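Local coordinates for protein FMN Adenylyltransferase (Candida glabrata, PDB 3FWK) that catalyses the transfer of an AMP group from ATP to FMN, the step of flavin metabolism that makes the cofactor FAD, at residues Ala11-Asn16 against Asn258-Asn263; Val110-Asp115 against Glu145-Ala150; Ser129-Leu134 against Thr266-Ile271; Glu152-Val157 against Lys162-Gly167. One frame throughout, in Å; residues are numbered along the deposited sequence.

Contact 1: residues Ala11-Asn16 against Asn258-Asn263; sequences AELCYN and NRYKHN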
# COMPACT_ATOMS: atom_id res chain seq x y z
N ALA A 11 3.80 -7.03 -13.89
CA ALA A 11 2.91 -8.10 -13.39
C ALA A 11 3.69 -9.40 -13.19
O ALA A 11 3.53 -10.09 -12.18
CB ALA A 11 1.76 -8.28 -14.35
N GLU A 12 4.58 -9.73 -14.13
CA GLU A 12 5.38 -10.95 -14.00
C GLU A 12 6.31 -10.87 -12.80
O GLU A 12 6.47 -11.86 -12.07
CB GLU A 12 6.17 -11.17 -15.28
CG GLU A 12 6.92 -12.53 -15.21
CD GLU A 12 7.52 -12.97 -16.52
OE1 GLU A 12 7.68 -12.13 -17.43
OE2 GLU A 12 7.83 -14.18 -16.63
N LEU A 13 6.95 -9.72 -12.60
CA LEU A 13 7.79 -9.51 -11.44
C LEU A 13 7.00 -9.77 -10.17
O LEU A 13 7.43 -10.46 -9.27
CB LEU A 13 8.35 -8.09 -11.43
CG LEU A 13 8.96 -7.66 -10.09
CD1 LEU A 13 10.17 -8.48 -9.64
CD2 LEU A 13 9.29 -6.16 -10.12
N CYS A 14 5.80 -9.19 -10.11
CA CYS A 14 5.00 -9.31 -8.88
C CYS A 14 4.57 -10.75 -8.64
O CYS A 14 4.56 -11.22 -7.50
CB CYS A 14 3.78 -8.40 -8.96
SG CYS A 14 4.27 -6.63 -8.76
N TYR A 15 4.23 -11.44 -9.72
CA TYR A 15 3.95 -12.88 -9.62
C TYR A 15 5.15 -13.65 -9.08
O TYR A 15 5.02 -14.52 -8.21
CB TYR A 15 3.50 -13.40 -10.97
CG TYR A 15 3.26 -14.89 -10.93
CD1 TYR A 15 2.08 -15.39 -10.37
CD2 TYR A 15 4.21 -15.79 -11.43
CE1 TYR A 15 1.85 -16.76 -10.30
CE2 TYR A 15 3.98 -17.18 -11.36
CZ TYR A 15 2.81 -17.61 -10.79
OH TYR A 15 2.57 -18.98 -10.72
N ASN A 16 6.33 -13.36 -9.61
CA ASN A 16 7.51 -14.06 -9.19
C ASN A 16 7.90 -13.78 -7.75
O ASN A 16 8.23 -14.70 -7.01
CB ASN A 16 8.66 -13.73 -10.14
CG ASN A 16 8.48 -14.37 -11.52
OD1 ASN A 16 7.79 -15.35 -11.71
ND2 ASN A 16 9.16 -13.76 -12.51
N ASN A 258 17.21 -11.45 3.18
CA ASN A 258 17.00 -12.41 2.10
C ASN A 258 15.96 -11.91 1.11
O ASN A 258 15.27 -12.69 0.43
CB ASN A 258 16.56 -13.74 2.69
CG ASN A 258 17.59 -14.29 3.61
OD1 ASN A 258 17.57 -14.08 4.84
ND2 ASN A 258 18.56 -14.93 3.04
N ARG A 259 15.84 -10.59 1.02
CA ARG A 259 14.80 -10.00 0.17
C ARG A 259 14.97 -10.37 -1.31
O ARG A 259 16.07 -10.77 -1.76
CB ARG A 259 14.74 -8.49 0.38
CG ARG A 259 15.96 -7.75 -0.08
CD ARG A 259 15.89 -6.34 0.44
NE ARG A 259 17.02 -5.54 0.03
CZ ARG A 259 17.11 -4.23 0.26
NH1 ARG A 259 16.20 -3.59 0.98
NH2 ARG A 259 18.15 -3.56 -0.21
N TYR A 260 13.89 -10.26 -2.05
CA TYR A 260 13.82 -10.73 -3.41
C TYR A 260 14.88 -10.02 -4.27
O TYR A 260 15.04 -8.81 -4.27
CB TYR A 260 12.43 -10.46 -3.98
CG TYR A 260 12.21 -11.07 -5.33
CD1 TYR A 260 11.92 -12.43 -5.46
CD2 TYR A 260 12.33 -10.31 -6.49
CE1 TYR A 260 11.73 -13.03 -6.71
CE2 TYR A 260 12.15 -10.89 -7.75
CZ TYR A 260 11.85 -12.25 -7.84
OH TYR A 260 11.64 -12.86 -9.06
N LYS A 261 15.64 -10.82 -4.99
CA LYS A 261 16.66 -10.29 -5.89
C LYS A 261 16.12 -9.99 -7.28
O LYS A 261 15.60 -10.85 -7.96
CB LYS A 261 17.80 -11.30 -6.04
CG LYS A 261 18.48 -11.67 -4.74
CD LYS A 261 19.59 -12.70 -4.99
CE LYS A 261 19.57 -13.80 -3.95
NZ LYS A 261 18.47 -14.75 -4.25
N HIS A 262 16.32 -8.75 -7.68
CA HIS A 262 15.90 -8.28 -9.00
C HIS A 262 16.95 -8.59 -10.05
O HIS A 262 18.05 -9.07 -9.76
CB HIS A 262 15.69 -6.78 -9.00
CG HIS A 262 14.61 -6.32 -8.08
ND1 HIS A 262 13.27 -6.50 -8.33
CD2 HIS A 262 14.68 -5.60 -6.93
CE1 HIS A 262 12.56 -5.94 -7.36
NE2 HIS A 262 13.40 -5.40 -6.49
N ASN A 263 16.60 -8.25 -11.28
CA ASN A 263 17.48 -8.49 -12.40
C ASN A 263 17.60 -7.17 -13.17
O ASN A 263 17.21 -6.10 -12.67
CB ASN A 263 16.88 -9.62 -13.23
CG ASN A 263 15.53 -9.26 -13.84
OD1 ASN A 263 15.29 -8.09 -14.16
ND2 ASN A 263 14.64 -10.25 -14.00

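Contact 2: residues Val110-Asp115 against Glu145-Ala150; sequences VFIDHD and ETMAEA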
# COMPACT_ATOMS: atom_id res chain seq x y z
N VAL A 110 -6.81 5.26 -9.58
CA VAL A 110 -7.37 6.50 -9.08
C VAL A 110 -6.74 6.83 -7.74
O VAL A 110 -6.67 5.96 -6.85
CB VAL A 110 -8.93 6.45 -8.99
CG1 VAL A 110 -9.45 5.18 -8.30
CG2 VAL A 110 -9.51 7.70 -8.36
N PHE A 111 -6.32 8.09 -7.58
CA PHE A 111 -5.80 8.62 -6.33
C PHE A 111 -6.68 9.82 -5.95
O PHE A 111 -6.79 10.78 -6.69
CB PHE A 111 -4.34 9.04 -6.51
CG PHE A 111 -3.77 9.82 -5.36
CD1 PHE A 111 -3.99 9.45 -4.02
CD2 PHE A 111 -3.04 10.98 -5.62
CE1 PHE A 111 -3.48 10.21 -2.98
CE2 PHE A 111 -2.52 11.75 -4.59
CZ PHE A 111 -2.72 11.36 -3.27
N ILE A 112 -7.24 9.78 -4.74
CA ILE A 112 -7.97 10.90 -4.19
C ILE A 112 -6.95 11.78 -3.47
O ILE A 112 -6.45 11.44 -2.40
CB ILE A 112 -9.09 10.42 -3.22
CG1 ILE A 112 -10.04 9.42 -3.93
CG2 ILE A 112 -9.86 11.62 -2.70
CD1 ILE A 112 -10.61 9.86 -5.25
N ASP A 113 -6.59 12.88 -4.11
CA ASP A 113 -5.55 13.77 -3.63
C ASP A 113 -6.12 14.78 -2.65
O ASP A 113 -7.30 15.07 -2.68
CB ASP A 113 -4.92 14.46 -4.86
CG ASP A 113 -3.55 15.09 -4.60
OD1 ASP A 113 -2.99 14.90 -3.50
OD2 ASP A 113 -3.04 15.76 -5.53
N HIS A 114 -5.27 15.30 -1.78
CA HIS A 114 -5.70 16.30 -0.78
C HIS A 114 -4.63 17.35 -0.66
O HIS A 114 -3.44 17.08 -0.90
CB HIS A 114 -5.88 15.64 0.61
CG HIS A 114 -6.87 14.52 0.61
ND1 HIS A 114 -6.53 13.21 0.36
CD2 HIS A 114 -8.21 14.53 0.80
CE1 HIS A 114 -7.61 12.45 0.42
NE2 HIS A 114 -8.65 13.23 0.67
N ASP A 115 -5.04 18.53 -0.21
CA ASP A 115 -4.11 19.64 -0.17
C ASP A 115 -3.10 19.52 0.97
O ASP A 115 -2.14 20.26 0.98
CB ASP A 115 -4.84 20.97 -0.15
CG ASP A 115 -5.59 21.20 1.09
OD1 ASP A 115 -5.45 20.67 2.18
OD2 ASP A 115 -6.47 22.11 0.99
N GLU A 145 -13.92 19.01 -1.29
CA GLU A 145 -14.96 18.02 -1.56
C GLU A 145 -14.69 16.76 -0.74
O GLU A 145 -13.56 16.50 -0.33
CB GLU A 145 -15.03 17.73 -3.08
CG GLU A 145 -13.81 16.97 -3.58
CD GLU A 145 -13.81 16.74 -5.08
OE1 GLU A 145 -14.88 16.92 -5.73
OE2 GLU A 145 -12.77 16.31 -5.64
N THR A 146 -15.74 15.98 -0.51
CA THR A 146 -15.60 14.71 0.21
C THR A 146 -15.08 13.62 -0.73
O THR A 146 -15.09 13.77 -1.97
CB THR A 146 -16.95 14.24 0.74
OG1 THR A 146 -17.81 14.00 -0.39
CG2 THR A 146 -17.59 15.32 1.63
N MET A 147 -14.66 12.50 -0.15
CA MET A 147 -14.22 11.37 -0.96
C MET A 147 -15.34 10.89 -1.87
O MET A 147 -15.10 10.59 -3.03
CB MET A 147 -13.76 10.25 -0.04
CG MET A 147 -13.26 9.06 -0.80
SD MET A 147 -12.41 7.84 0.18
CE MET A 147 -10.76 8.51 0.07
N ALA A 148 -16.56 10.82 -1.34
CA ALA A 148 -17.70 10.39 -2.15
C ALA A 148 -17.86 11.30 -3.36
O ALA A 148 -18.05 10.86 -4.48
CB ALA A 148 -18.99 10.39 -1.31
N GLU A 149 -17.73 12.61 -3.11
CA GLU A 149 -17.87 13.60 -4.19
C GLU A 149 -16.75 13.44 -5.24
O GLU A 149 -16.98 13.52 -6.45
CB GLU A 149 -17.90 15.04 -3.63
CG GLU A 149 -19.22 15.36 -2.90
CD GLU A 149 -19.17 16.62 -2.07
OE1 GLU A 149 -18.11 17.09 -1.64
OE2 GLU A 149 -20.27 17.15 -1.79
N ALA A 150 -15.52 13.23 -4.77
CA ALA A 150 -14.41 13.05 -5.70
C ALA A 150 -14.62 11.80 -6.55
O ALA A 150 -14.31 11.78 -7.75
CB ALA A 150 -13.08 12.94 -4.92

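Contact 3: residues Ser129-Leu134 against Thr266-Ile271; sequences SLRYSL and TKAEPI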
# COMPACT_ATOMS: atom_id res chain seq x y z
N SER A 129 3.61 5.20 -10.24
CA SER A 129 2.83 5.18 -11.46
C SER A 129 3.73 4.93 -12.68
O SER A 129 3.34 4.22 -13.61
CB SER A 129 2.07 6.51 -11.59
OG SER A 129 1.07 6.63 -10.59
N LEU A 130 4.90 5.55 -12.68
CA LEU A 130 5.83 5.27 -13.76
C LEU A 130 6.41 3.87 -13.65
O LEU A 130 6.51 3.17 -14.66
CB LEU A 130 6.95 6.28 -13.71
CG LEU A 130 6.60 7.68 -14.18
CD1 LEU A 130 7.80 8.59 -13.98
CD2 LEU A 130 6.19 7.64 -15.69
N ARG A 131 6.77 3.43 -12.45
CA ARG A 131 7.40 2.13 -12.30
C ARG A 131 6.54 0.99 -12.77
O ARG A 131 7.03 0.07 -13.44
CB ARG A 131 7.76 1.89 -10.86
CG ARG A 131 8.47 0.53 -10.67
CD ARG A 131 9.10 0.41 -9.31
NE ARG A 131 9.74 -0.90 -9.08
CZ ARG A 131 10.72 -1.51 -9.82
NH1 ARG A 131 11.29 -0.97 -10.91
NH2 ARG A 131 11.12 -2.72 -9.50
N TYR A 132 5.26 1.05 -12.43
CA TYR A 132 4.35 -0.09 -12.69
C TYR A 132 3.47 0.16 -13.89
O TYR A 132 2.52 -0.58 -14.11
CB TYR A 132 3.47 -0.36 -11.45
CG TYR A 132 4.23 -0.67 -10.15
CD1 TYR A 132 5.15 -1.71 -10.09
CD2 TYR A 132 4.05 0.16 -9.02
CE1 TYR A 132 5.83 -2.00 -8.86
CE2 TYR A 132 4.75 -0.08 -7.83
CZ TYR A 132 5.64 -1.16 -7.77
OH TYR A 132 6.36 -1.39 -6.61
N SER A 133 3.74 1.23 -14.66
CA SER A 133 2.94 1.56 -15.83
C SER A 133 1.46 1.69 -15.50
O SER A 133 0.60 1.19 -16.23
CB SER A 133 3.19 0.58 -16.99
OG SER A 133 4.51 0.77 -17.49
N LEU A 134 1.17 2.45 -14.46
CA LEU A 134 -0.22 2.78 -14.12
C LEU A 134 -0.74 3.92 -15.03
O LEU A 134 0.02 4.72 -15.54
CB LEU A 134 -0.32 3.20 -12.64
CG LEU A 134 0.31 2.23 -11.62
CD1 LEU A 134 0.06 2.75 -10.22
CD2 LEU A 134 -0.23 0.80 -11.84
N THR A 266 14.13 -5.44 -13.73
CA THR A 266 13.38 -5.02 -12.52
C THR A 266 14.18 -4.15 -11.53
O THR A 266 13.62 -3.73 -10.49
CB THR A 266 12.82 -6.29 -11.84
OG1 THR A 266 13.93 -7.08 -11.40
CG2 THR A 266 11.98 -7.12 -12.85
N LYS A 267 15.46 -3.86 -11.83
CA LYS A 267 16.33 -3.12 -10.92
C LYS A 267 15.68 -1.79 -10.45
O LYS A 267 15.06 -1.08 -11.26
CB LYS A 267 17.68 -2.80 -11.60
CG LYS A 267 18.69 -3.97 -11.73
CD LYS A 267 18.87 -4.78 -10.42
CE LYS A 267 20.16 -5.61 -10.41
NZ LYS A 267 20.36 -6.42 -11.66
N ALA A 268 15.78 -1.51 -9.15
CA ALA A 268 15.25 -0.30 -8.55
C ALA A 268 16.07 0.08 -7.33
O ALA A 268 16.96 -0.67 -6.89
CB ALA A 268 13.84 -0.54 -8.14
N GLU A 269 15.69 1.22 -6.74
CA GLU A 269 16.41 1.93 -5.67
C GLU A 269 15.40 2.70 -4.84
O GLU A 269 14.43 3.23 -5.41
CB GLU A 269 17.28 3.05 -6.30
CG GLU A 269 18.42 2.64 -7.21
CD GLU A 269 19.52 3.69 -7.24
OE1 GLU A 269 19.29 4.83 -7.73
OE2 GLU A 269 20.62 3.38 -6.74
N PRO A 270 15.64 2.85 -3.53
CA PRO A 270 14.80 3.79 -2.77
C PRO A 270 14.98 5.22 -3.27
O PRO A 270 16.08 5.61 -3.73
CB PRO A 270 15.34 3.67 -1.33
CG PRO A 270 16.03 2.38 -1.28
CD PRO A 270 16.61 2.17 -2.65
N ILE A 271 13.93 5.99 -3.11
CA ILE A 271 14.00 7.42 -3.48
C ILE A 271 13.98 8.22 -2.17
O ILE A 271 13.09 8.03 -1.34
CB ILE A 271 12.86 7.80 -4.42
CG1 ILE A 271 12.98 7.02 -5.72
CG2 ILE A 271 12.80 9.32 -4.60
CD1 ILE A 271 14.18 7.32 -6.48
O HOH W 1 13.20 -1.51 -13.19

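Contact 4: residues Glu152-Val157 against Lys162-Gly167; sequences ETFLQV and KAIVIG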
# COMPACT_ATOMS: atom_id res chain seq x y z
N GLU A 152 -17.57 10.55 -7.32
CA GLU A 152 -18.66 10.83 -8.27
C GLU A 152 -18.11 11.47 -9.53
O GLU A 152 -18.49 11.11 -10.65
CB GLU A 152 -19.71 11.72 -7.62
CG GLU A 152 -20.82 12.13 -8.58
CD GLU A 152 -21.51 10.93 -9.21
OE1 GLU A 152 -21.82 9.95 -8.48
OE2 GLU A 152 -21.72 10.97 -10.46
N THR A 153 -17.18 12.41 -9.37
CA THR A 153 -16.54 13.03 -10.52
C THR A 153 -15.73 12.03 -11.33
O THR A 153 -15.80 12.01 -12.57
CB THR A 153 -15.68 14.23 -10.07
OG1 THR A 153 -16.55 15.18 -9.46
CG2 THR A 153 -14.90 14.81 -11.25
N PHE A 154 -15.01 11.16 -10.64
CA PHE A 154 -14.28 10.09 -11.29
C PHE A 154 -15.19 9.21 -12.14
O PHE A 154 -14.87 8.89 -13.29
CB PHE A 154 -13.57 9.25 -10.22
CG PHE A 154 -13.02 7.99 -10.74
CD1 PHE A 154 -11.84 7.98 -11.42
CD2 PHE A 154 -13.73 6.80 -10.58
CE1 PHE A 154 -11.31 6.77 -11.94
CE2 PHE A 154 -13.24 5.61 -11.10
CZ PHE A 154 -12.04 5.58 -11.74
N LEU A 155 -16.35 8.84 -11.62
CA LEU A 155 -17.26 7.99 -12.39
C LEU A 155 -17.84 8.71 -13.63
O LEU A 155 -18.06 8.07 -14.67
CB LEU A 155 -18.34 7.40 -11.48
CG LEU A 155 -18.29 5.91 -11.10
CD1 LEU A 155 -18.61 5.01 -12.31
CD2 LEU A 155 -16.96 5.52 -10.42
N GLN A 156 -17.98 10.04 -13.57
CA GLN A 156 -18.38 10.82 -14.77
C GLN A 156 -17.31 10.73 -15.86
O GLN A 156 -17.63 10.71 -17.05
CB GLN A 156 -18.62 12.29 -14.42
CG GLN A 156 -19.83 12.55 -13.55
CD GLN A 156 -19.90 14.00 -12.99
OE1 GLN A 156 -18.94 14.78 -13.11
NE2 GLN A 156 -21.02 14.34 -12.36
N VAL A 157 -16.04 10.71 -15.47
CA VAL A 157 -14.95 10.58 -16.42
C VAL A 157 -14.86 9.15 -16.93
O VAL A 157 -14.61 8.93 -18.12
CB VAL A 157 -13.61 11.06 -15.80
CG1 VAL A 157 -12.45 10.95 -16.79
CG2 VAL A 157 -13.77 12.52 -15.32
N LYS A 162 -17.15 -0.49 -13.03
CA LYS A 162 -18.12 -1.26 -12.27
C LYS A 162 -17.64 -1.55 -10.87
O LYS A 162 -18.47 -1.86 -9.98
CB LYS A 162 -18.43 -2.58 -12.98
CG LYS A 162 -19.02 -2.45 -14.38
CD LYS A 162 -20.29 -1.59 -14.40
CE LYS A 162 -20.78 -1.35 -15.85
NZ LYS A 162 -22.22 -1.04 -15.87
N ALA A 163 -16.32 -1.53 -10.63
CA ALA A 163 -15.77 -1.98 -9.36
C ALA A 163 -14.46 -1.26 -9.14
O ALA A 163 -13.75 -0.91 -10.10
CB ALA A 163 -15.56 -3.50 -9.39
N ILE A 164 -14.13 -1.03 -7.86
CA ILE A 164 -12.90 -0.34 -7.49
C ILE A 164 -12.20 -1.13 -6.38
O ILE A 164 -12.84 -1.53 -5.40
CB ILE A 164 -13.12 1.10 -7.09
CG1 ILE A 164 -13.68 1.83 -8.33
CG2 ILE A 164 -11.78 1.76 -6.70
CD1 ILE A 164 -13.77 3.27 -8.25
N VAL A 165 -10.91 -1.37 -6.58
CA VAL A 165 -10.09 -2.06 -5.61
C VAL A 165 -9.62 -1.08 -4.54
O VAL A 165 -9.07 -0.01 -4.87
CB VAL A 165 -8.87 -2.71 -6.29
CG1 VAL A 165 -8.03 -3.45 -5.26
CG2 VAL A 165 -9.28 -3.63 -7.42
N ILE A 166 -9.84 -1.43 -3.27
CA ILE A 166 -9.54 -0.55 -2.14
C ILE A 166 -8.65 -1.27 -1.15
O ILE A 166 -8.97 -2.38 -0.72
CB ILE A 166 -10.81 -0.09 -1.45
CG1 ILE A 166 -11.66 0.68 -2.45
CG2 ILE A 166 -10.52 0.83 -0.27
CD1 ILE A 166 -13.02 1.05 -1.94
N GLY A 167 -7.56 -0.64 -0.73
CA GLY A 167 -6.57 -1.32 0.13
C GLY A 167 -6.72 -1.16 1.64
O GLY A 167 -5.75 -1.08 2.37

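Contact 1: residues Ala11-Asn16 against Asn258-Asn263
Helix 7-23, near the N-terminus, is met here by the irregular segment that leaves helix 253-257: Leu13 meets the rings of Tyr260 and His262, and Asn16, one turn on, meets Tyr260. The two segments bury 182 Å² between them, with Tyr260 contributing 66 Å². Its ring reaches the helix because CG stands anti to the backbone N (chi1 -172°), which carries the phenol out from a loop whose CA atoms stay far back: Asn16 CA and Tyr260 CA are 9.2 Å apart. At the far end of the ring, Tyr260 OH lies 3.3 Å from Asn16 CB, so the hydroxyl rests against the methylene of the asparagine, while ring atom CE1 comes near the carbonyl of the same residue at an oblique angle. Across the ring from CE1, Tyr260 CE2 sits 3.6 Å from Leu13 CD1, which comes in obliquely; the two side chains run past each other in opposite directions. That same methyl also approaches the imidazole edge, with Leu13 CD1 3.9 Å from His262 ND1, so one methyl touches both rings. The rotation of the His262 ring is fixed from outside: NE2 is hydrogen-bonded to Asn213 O, with a weak bond between ND1 and Thr266 OG1. Leu13 also touches Met5, Glu214 and Arg131, while Tyr260 reaches Leu17 and Ser20 farther along helix 7-23. On another flank of that helix, Cys14 and Tyr15 pack on helix 69-86, so helix 7-23 lies between that helix and the loop.

Contact 2: residues Val110-Asp115 against Glu145-Ala150
Ile112, with 73 Å² buried by the contact, lies between the end of strand 107-111 and the first turn of helix 147-157, where Met147 (48 Å²) and Ala150 (32 Å²) receive it. Both of its branches end on one methyl. CG1 is anti to the carbonyl carbon (chi1 -56°), which lets CD1, at the end of that branch, and CG2, the other branch, lean on the same group: Ala150 CB is 4.0 Å from Ile112 CD1 and 4.1 Å from Ile112 CG2. This is also where the backbones come nearest, the CA atoms of Ile112 and Ala150 standing 7.0 Å apart, a spacing that the small alanine permits. Met147, one turn earlier, crosses the isoleucine at about a right angle. Its chain bends at chi3 (-89°), and its terminal methyl touches the root of the branched side chain, with Met147 CE 4.2 Å from Ile112 CB. The contact is thus wholly apolar, made by aliphatic carbon atoms alone. The helix start that presents these residues is fixed by a capping box: Glu149 N donates to Thr146 OG1 at 3.1 Å, and Thr146 N donates to Glu149 OE1 at 2.9 Å in a nearly straight bond (167°). Phe151 of the same helix also touches Ile112, and Val110 extends the packing to Phe151 and Phe154. Strand 107-111 runs parallel to its neighbours 61-64 and 134-138, and a helix laid against the C-terminal end of such a strand through aliphatic side chains is characteristic of the Rossmann-like alpha/beta fold.

Contact 3: residues Ser129-Leu134 against Thr266-Ile271
A Schellman motif closes helix 119-131, and the last residue of that helix, Arg131, extends a guanidinium group to the loop 266-271. In the motif Ser133, the C-prime residue, has positive phi; Leu134 N bonds to Ser129 O at 2.9 Å, with a weak bond from Ser133 N to Leu130 O. Arg131 is modelled in two conformers, and the bonds given are those of one. It starts with CG anti to its own N (chi1 -178°) and stays extended as far as NE, spanning a distance at which the nearest CA atoms, Arg131 and Ala268, are 9.0 Å apart. One direct bond crosses: Arg131 NH2 donates to Thr266 O at 2.9 Å with an N-H...O angle of 157°. The oxygen lies somewhat off the guanidinium plane, by 16°. A water adds a second link, accepting from Arg131 NH1 at 3.0 Å and donating to Lys267 O at 2.7 Å, so two successive loop carbonyls are tied to one side chain. Outside the two segments Arg131 NE forms a salt bridge with Glu214, and NH1 also bonds to Met3 O; the Glu214 carboxylate, also hydrogen-bonded to Tyr132 OH, would probably help balance the buried charge. Bonds from NE, NH1 and NH2 together restrict rotation of the flat group. Over one guanidinium face, near its centre, sits the methyl of Ala268, its CB 3.7 Å from Arg131 CZ.

Contact 4: residues Glu152-Val157 against Lys162-Gly167
Phe154 sends its ring from helix 147-157 alongside the end of Ile164, a residue of strand 163-165, and the two side chains lie side by side, pointing opposite ways. The closest approach is between Phe154 CE2 and Ile164 CD1 at 3.7 Å, the methyl coming in obliquely to the ring. Both first torsions serve this meeting: Phe154 has CG anti to the backbone N (chi1 169°), while Ile164 has CG1 anti to the carbonyl carbon (chi1 -62°) and an extended chi2 that pushes CD1 out toward the helix. Leu155 adds a looser touch from the next position, its CD2 4.5 Å from the same Ile164 CD1. One methyl of the strand is therefore the point on which both helix residues converge, and the pairing is purely apolar. Its area is modest, 84 Å² in all, half of it from Ile164, and the backbones stay well apart, with Leu155 CA 9.3 Å from Lys162 CA. Other side chains complete the layer: the Phe154 ring meets Tyr137 edge-to-face and also packs on Phe158, while Phe191 touches both Leu155 and Ile164. At the start of the strand segment, Lys162 belongs to the pocket that holds a beta-D-glucopyranose molecule in this crystal, about 13 Å from the Leu155 side chain. Helix 147-157 and strand 163-165 follow one another in the chain through a short connection, and this packing of a helix on the strand it leads into, within a largely parallel sheet, is that of the helix-to-strand half of a Rossmann-like beta-alpha-beta crossover.

The contacts fall into two pairs. Contacts 2 and 4 have centres 11 Å apart, share helix 147-157 and reach the same sheet through strands 107-111 and 163-165; they touch where Val110 CB lies 3.8 Å from Phe154 CE1. Contacts 1 and 3, with centres 13 Å apart, both use the loop between helices 253-257 and 275-282, and Leu13 packs on Arg131 and Thr266. Contacts 1 and 2 are 32 Å apart between centres, on opposite sides of the chain's centre. Along the chain, contact 2 closes before contact 4 opens, and both are nested inside contact 1, whereas contacts 1 and 3 cross. The late loop thus meets the N-terminal helix and a helix of the Rossmann-like core.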